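PDB 3K29: type III secretion T3S chaperone from Chlamydia trachomatis, which probably acts as a YscO-like chaperone of the type III secretion apparatus and can bind other copies of itself. Local coordinates for residues A[48-60]-A[73-87]. Sequence-based numbering, arbitrary orientation. Where two conformers were deposited one is given.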
loop_
_atom_site.group_PDB
_atom_site.type_symbol
_atom_site.label_atom_id
_atom_site.label_comp_id
_atom_site.label_asym_id
_atom_site.label_seq_id
_atom_site.Cartn_x
_atom_site.Cartn_y
_atom_site.Cartn_z
ATOM N N LYS A 48 -13.952 -25.671 -13.581
ATOM C CA LYS A 48 -14.574 -27.011 -13.564
ATOM C C LYS A 48 -15.910 -27.096 -14.280
ATOM O O LYS A 48 -16.149 -28.032 -15.011
ATOM C CB LYS A 48 -14.635 -27.650 -12.198
ATOM C CG LYS A 48 -15.347 -26.932 -11.148
ATOM C CD LYS A 48 -14.843 -27.453 -9.785
ATOM C CE LYS A 48 -13.322 -27.534 -9.750
ATOM N NZ LYS A 48 -12.824 -27.383 -8.376
ATOM N N VAL A 49 -16.753 -26.066 -14.146
ATOM C CA VAL A 49 -17.997 -25.991 -14.945
ATOM C C VAL A 49 -17.679 -25.846 -16.423
ATOM O O VAL A 49 -18.281 -26.522 -17.232
ATOM C CB VAL A 49 -18.967 -24.838 -14.451
ATOM C CG1 VAL A 49 -20.288 -24.868 -15.268
ATOM C CG2 VAL A 49 -19.343 -25.121 -13.026
ATOM N N LYS A 50 -16.710 -24.986 -16.768
ATOM C CA LYS A 50 -16.315 -24.815 -18.166
ATOM C C LYS A 50 -15.801 -26.148 -18.756
ATOM O O LYS A 50 -16.086 -26.495 -19.921
ATOM C CB LYS A 50 -15.243 -23.730 -18.286
ATOM C CG LYS A 50 -15.068 -23.177 -19.677
ATOM C CD LYS A 50 -13.767 -22.316 -19.778
ATOM C CE LYS A 50 -13.749 -21.507 -21.069
ATOM N NZ LYS A 50 -12.433 -21.555 -21.852
ATOM N N ASN A 51 -15.066 -26.906 -17.955
ATOM C CA ASN A 51 -14.576 -28.188 -18.448
ATOM C C ASN A 51 -15.683 -29.213 -18.609
ATOM O O ASN A 51 -15.689 -29.977 -19.563
ATOM C CB ASN A 51 -13.392 -28.674 -17.597
ATOM C CG ASN A 51 -12.147 -27.840 -17.859
ATOM O OD1 ASN A 51 -11.864 -27.493 -19.005
ATOM N ND2 ASN A 51 -11.423 -27.488 -16.812
ATOM N N HIS A 52 -16.629 -29.202 -17.680
ATOM C CA HIS A 52 -17.750 -30.094 -17.742
ATOM C C HIS A 52 -18.526 -29.811 -19.024
ATOM O O HIS A 52 -19.039 -30.729 -19.704
ATOM C CB HIS A 52 -18.579 -29.932 -16.417
ATOM C CG HIS A 52 -19.811 -30.781 -16.364
ATOM N ND1 HIS A 52 -19.821 -32.109 -16.740
ATOM C CD2 HIS A 52 -21.073 -30.503 -15.963
ATOM C CE1 HIS A 52 -21.035 -32.610 -16.586
ATOM N NE2 HIS A 52 -21.812 -31.654 -16.106
ATOM N N TYR A 53 -18.577 -28.530 -19.404
ATOM C CA TYR A 53 -19.380 -28.089 -20.568
ATOM C C TYR A 53 -18.683 -28.602 -21.807
ATOM O O TYR A 53 -19.280 -29.209 -22.704
ATOM C CB TYR A 53 -19.444 -26.556 -20.543
ATOM C CG TYR A 53 -20.273 -25.864 -21.586
ATOM C CD1 TYR A 53 -21.612 -26.195 -21.802
ATOM C CD2 TYR A 53 -19.755 -24.776 -22.261
ATOM C CE1 TYR A 53 -22.379 -25.484 -22.742
ATOM C CE2 TYR A 53 -20.477 -24.082 -23.202
ATOM C CZ TYR A 53 -21.783 -24.447 -23.450
ATOM O OH TYR A 53 -22.467 -23.728 -24.390
HETATM N N MSE A 54 -17.384 -28.377 -21.828
HETATM C CA MSE A 54 -16.543 -28.852 -22.930
HETATM C C MSE A 54 -16.643 -30.373 -23.104
HETATM O O MSE A 54 -16.829 -30.858 -24.199
HETATM C CB MSE A 54 -15.106 -28.339 -22.746
HETATM C CG MSE A 54 -15.029 -26.820 -22.845
HETATM SE SE MSE A 54 -13.288 -25.897 -23.009
HETATM C CE MSE A 54 -13.264 -25.706 -24.954
ATOM N N GLN A 55 -16.539 -31.128 -22.013
ATOM C CA GLN A 55 -16.709 -32.608 -22.078
ATOM C C GLN A 55 -18.035 -33.000 -22.702
ATOM O O GLN A 55 -18.060 -33.903 -23.522
ATOM C CB GLN A 55 -16.714 -33.243 -20.683
ATOM C CG GLN A 55 -15.351 -33.429 -20.040
ATOM C CD GLN A 55 -15.408 -33.707 -18.486
ATOM O OE1 GLN A 55 -14.429 -33.446 -17.793
ATOM N NE2 GLN A 55 -16.542 -34.231 -17.962
ATOM N N LYS A 56 -19.147 -32.351 -22.283
ATOM C CA LYS A 56 -20.482 -32.635 -22.839
ATOM C C LYS A 56 -20.528 -32.326 -24.344
ATOM O O LYS A 56 -21.090 -33.090 -25.133
ATOM C CB LYS A 56 -21.606 -31.792 -22.143
ATOM C CG LYS A 56 -21.799 -32.022 -20.573
ATOM C CD LYS A 56 -21.568 -33.458 -20.192
ATOM C CE LYS A 56 -22.860 -34.260 -20.291
ATOM N NZ LYS A 56 -22.557 -35.700 -20.422
ATOM N N ILE A 57 -19.978 -31.186 -24.739
ATOM C CA ILE A 57 -20.011 -30.813 -26.161
ATOM C C ILE A 57 -19.233 -31.861 -26.975
ATOM O O ILE A 57 -19.680 -32.298 -28.055
ATOM C CB ILE A 57 -19.392 -29.424 -26.299
ATOM C CG1 ILE A 57 -20.328 -28.390 -25.637
ATOM C CG2 ILE A 57 -19.206 -28.976 -27.798
ATOM C CD1 ILE A 57 -19.584 -27.071 -25.354
ATOM N N ARG A 58 -18.069 -32.261 -26.465
ATOM C CA ARG A 58 -17.192 -33.221 -27.196
ATOM C C ARG A 58 -17.853 -34.551 -27.238
ATOM O O ARG A 58 -17.780 -35.229 -28.237
ATOM C CB ARG A 58 -15.810 -33.341 -26.552
ATOM C CG ARG A 58 -14.870 -32.221 -26.884
ATOM C CD ARG A 58 -13.490 -32.279 -26.104
ATOM N NE ARG A 58 -12.803 -30.976 -26.148
ATOM C CZ ARG A 58 -12.269 -30.497 -27.279
ATOM N NH1 ARG A 58 -12.343 -31.234 -28.384
ATOM N NH2 ARG A 58 -11.709 -29.294 -27.314
ATOM N N GLN A 59 -18.559 -34.922 -26.166
ATOM C CA GLN A 59 -19.231 -36.213 -26.146
ATOM C C GLN A 59 -20.317 -36.218 -27.222
ATOM O O GLN A 59 -20.512 -37.213 -27.907
ATOM C CB GLN A 59 -19.848 -36.480 -24.737
ATOM C CG GLN A 59 -18.839 -36.979 -23.662
ATOM C CD GLN A 59 -19.285 -36.632 -22.179
ATOM O OE1 GLN A 59 -20.470 -36.355 -21.899
ATOM N NE2 GLN A 59 -18.329 -36.638 -21.264
ATOM N N LEU A 60 -21.064 -35.108 -27.339
ATOM C CA LEU A 60 -22.094 -35.034 -28.395
ATOM C C LEU A 60 -21.448 -35.042 -29.802
ATOM O O LEU A 60 -21.967 -35.683 -30.704
ATOM C CB LEU A 60 -22.987 -33.783 -28.250
ATOM C CG LEU A 60 -23.939 -33.509 -29.437
ATOM C CD1 LEU A 60 -24.871 -34.698 -29.681
ATOM C CD2 LEU A 60 -24.824 -32.289 -29.068
ATOM N N ILE A 73 -29.792 -36.607 -29.976
ATOM C CA ILE A 73 -29.261 -35.247 -30.155
ATOM C C ILE A 73 -30.067 -34.267 -29.242
ATOM O O ILE A 73 -29.484 -33.455 -28.472
ATOM C CB ILE A 73 -29.290 -34.755 -31.637
ATOM C CG1 ILE A 73 -28.289 -35.528 -32.546
ATOM C CG2 ILE A 73 -28.920 -33.265 -31.735
ATOM C CD1 ILE A 73 -28.611 -35.387 -34.081
ATOM N N LEU A 74 -31.393 -34.373 -29.301
ATOM C CA LEU A 74 -32.222 -33.450 -28.511
ATOM C C LEU A 74 -31.927 -33.580 -27.018
ATOM O O LEU A 74 -31.729 -32.595 -26.281
ATOM C CB LEU A 74 -33.675 -33.710 -28.823
ATOM C CG LEU A 74 -34.282 -32.668 -29.765
ATOM C CD1 LEU A 74 -35.102 -33.388 -30.846
ATOM C CD2 LEU A 74 -35.152 -31.681 -28.950
ATOM N N LYS A 75 -31.825 -34.804 -26.556
ATOM C CA LYS A 75 -31.498 -34.991 -25.137
ATOM C C LYS A 75 -30.108 -34.447 -24.691
ATOM O O LYS A 75 -29.952 -33.841 -23.624
ATOM C CB LYS A 75 -31.578 -36.453 -24.794
ATOM C CG LYS A 75 -31.409 -36.671 -23.276
ATOM C CD LYS A 75 -31.324 -38.186 -22.947
ATOM C CE LYS A 75 -31.554 -38.462 -21.455
ATOM N NZ LYS A 75 -31.699 -39.935 -21.324
HETATM N N MSE A 76 -29.081 -34.692 -25.481
HETATM C CA MSE A 76 -27.737 -34.179 -25.151
HETATM C C MSE A 76 -27.722 -32.673 -25.200
HETATM O O MSE A 76 -27.118 -32.046 -24.346
HETATM C CB MSE A 76 -26.681 -34.710 -26.145
HETATM C CG MSE A 76 -26.536 -36.216 -26.121
HETATM SE SE MSE A 76 -25.974 -36.910 -24.405
HETATM C CE MSE A 76 -27.709 -37.119 -23.466
ATOM N N LYS A 77 -28.384 -32.092 -26.216
ATOM C CA LYS A 77 -28.444 -30.629 -26.346
ATOM C C LYS A 77 -29.183 -30.003 -25.175
ATOM O O LYS A 77 -28.841 -28.880 -24.696
ATOM C CB LYS A 77 -29.157 -30.193 -27.639
ATOM C CG LYS A 77 -28.270 -30.391 -28.879
ATOM C CD LYS A 77 -29.049 -30.120 -30.146
ATOM C CE LYS A 77 -29.370 -28.628 -30.330
ATOM N NZ LYS A 77 -28.158 -27.786 -30.220
ATOM N N ALA A 78 -30.165 -30.735 -24.669
ATOM C CA ALA A 78 -30.983 -30.133 -23.533
ATOM C C ALA A 78 -30.106 -29.970 -22.288
ATOM O O ALA A 78 -30.094 -28.932 -21.630
ATOM C CB ALA A 78 -32.189 -31.048 -23.208
ATOM N N TYR A 79 -29.331 -31.003 -21.999
ATOM C CA TYR A 79 -28.348 -31.009 -20.909
ATOM C C TYR A 79 -27.257 -29.932 -21.139
ATOM O O TYR A 79 -26.857 -29.240 -20.208
ATOM C CB TYR A 79 -27.690 -32.397 -20.777
ATOM C CG TYR A 79 -28.532 -33.521 -20.167
ATOM C CD1 TYR A 79 -29.065 -33.414 -18.905
ATOM C CD2 TYR A 79 -28.699 -34.734 -20.837
ATOM C CE1 TYR A 79 -29.824 -34.436 -18.343
ATOM C CE2 TYR A 79 -29.433 -35.769 -20.276
ATOM C CZ TYR A 79 -29.993 -35.603 -19.035
ATOM O OH TYR A 79 -30.722 -36.626 -18.478
ATOM N N ILE A 80 -26.747 -29.838 -22.380
ATOM C CA ILE A 80 -25.742 -28.816 -22.706
ATOM C C ILE A 80 -26.247 -27.399 -22.392
ATOM O O ILE A 80 -25.532 -26.598 -21.783
ATOM C CB ILE A 80 -25.217 -28.925 -24.146
ATOM C CG1 ILE A 80 -24.320 -30.168 -24.241
ATOM C CG2 ILE A 80 -24.531 -27.631 -24.578
ATOM C CD1 ILE A 80 -24.125 -30.697 -25.698
ATOM N N LYS A 81 -27.500 -27.115 -22.748
ATOM C CA LYS A 81 -28.080 -25.801 -22.401
ATOM C C LYS A 81 -28.078 -25.520 -20.942
ATOM O O LYS A 81 -27.818 -24.377 -20.548
ATOM C CB LYS A 81 -29.447 -25.555 -23.074
ATOM C CG LYS A 81 -29.147 -25.179 -24.559
ATOM C CD LYS A 81 -30.308 -25.348 -25.509
ATOM C CE LYS A 81 -29.821 -25.281 -26.960
ATOM N NZ LYS A 81 -30.860 -25.811 -27.847
ATOM N N VAL A 82 -28.368 -26.534 -20.119
ATOM C CA VAL A 82 -28.353 -26.398 -18.661
ATOM C C VAL A 82 -26.969 -26.013 -18.165
ATOM O O VAL A 82 -26.820 -25.083 -17.377
ATOM C CB VAL A 82 -28.858 -27.698 -17.946
ATOM C CG1 VAL A 82 -28.611 -27.695 -16.459
ATOM C CG2 VAL A 82 -30.366 -27.902 -18.212
ATOM N N VAL A 83 -25.951 -26.698 -18.688
ATOM C CA VAL A 83 -24.581 -26.452 -18.252
ATOM C C VAL A 83 -24.128 -25.064 -18.689
ATOM O O VAL A 83 -23.391 -24.413 -17.970
ATOM C CB VAL A 83 -23.602 -27.570 -18.770
ATOM C CG1 VAL A 83 -22.215 -27.349 -18.200
ATOM C CG2 VAL A 83 -24.099 -28.903 -18.290
ATOM N N ALA A 84 -24.518 -24.642 -19.889
ATOM C CA ALA A 84 -24.175 -23.330 -20.412
ATOM C C ALA A 84 -24.603 -22.195 -19.463
ATOM O O ALA A 84 -23.879 -21.222 -19.266
ATOM C CB ALA A 84 -24.791 -23.146 -21.721
ATOM N N ILE A 85 -25.783 -22.328 -18.863
ATOM C CA ILE A 85 -26.287 -21.338 -17.902
ATOM C C ILE A 85 -25.484 -21.462 -16.600
ATOM O O ILE A 85 -25.143 -20.468 -16.009
ATOM C CB ILE A 85 -27.820 -21.542 -17.651
ATOM C CG1 ILE A 85 -28.609 -21.265 -18.929
ATOM C CG2 ILE A 85 -28.380 -20.645 -16.463
ATOM C CD1 ILE A 85 -30.073 -21.756 -18.856
ATOM N N GLN A 86 -25.162 -22.665 -16.154
ATOM C CA GLN A 86 -24.313 -22.750 -14.979
ATOM C C GLN A 86 -23.000 -22.023 -15.231
ATOM O O GLN A 86 -22.468 -21.359 -14.315
ATOM C CB GLN A 86 -23.963 -24.174 -14.594
ATOM C CG GLN A 86 -25.122 -25.103 -14.391
ATOM C CD GLN A 86 -24.639 -26.543 -14.154
ATOM O OE1 GLN A 86 -23.694 -26.759 -13.370
ATOM N NE2 GLN A 86 -25.256 -27.514 -14.825
ATOM N N LEU A 87 -22.435 -22.208 -16.436
ATOM C CA LEU A 87 -21.189 -21.538 -16.783
ATOM C C LEU A 87 -21.332 -19.993 -16.738
ATOM O O LEU A 87 -20.479 -19.334 -16.126
ATOM C CB LEU A 87 -20.646 -22.005 -18.158
ATOM C CG LEU A 87 -19.355 -21.323 -18.616
ATOM C CD1 LEU A 87 -18.220 -21.549 -17.455
ATOM C CD2 LEU A 87 -18.901 -21.911 -19.985
#
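An antiparallel helical hairpin, the architecture of this YscO-like protein, packs near its turn by knobs-into-holes, with Tyr-53 and Ile-80 as knobs from opposite helices. The axes of segments 48-60 and 73-87, on helices 8-66 and 70-160, approach to 9.1 Å, their N-to-C directions 159° apart. Tyr-53 fits among Ile-80, Val-83, Ala-84 and Leu-87. With chi1 at -177° its CG stands opposite the backbone N, and the ring reaches across to the partner helix, where CE1 comes 3.5 Å from Ala-84 CB. The backbone O of Ile-80 sits at the ring edge, near its plane, while Ile-57 CD1, from the tyrosine's own helix, lies over the centre of one face, 3.7 Å above the ring plane. Val-83 slides past the tyrosine in the opposite direction, its CG1 3.7 Å from Tyr-53 CB. The reciprocal knob, Ile-80, enters between Tyr-53, Lys-56, Ile-57 and Leu-60; its CD1 meets Leu-60 CD2 at 3.8 Å, the two side chains crossing at about a right angle. Toward the body of the hairpin, Val-49 CG1 packs 3.6 Å from Leu-87 N, and Leu-87 also touches Arg-46 of helix 8-66. Lys-56 lends its CB to Ile-80 CG1 (3.8 Å), yet its chain, bent at chi2 and chi3, brings NZ into a hydrogen bond with Gln-59 OE1, in the carbonyl plane. No hydrogen bond links the two segments, which implies that their association here rests mainly on apolar packing.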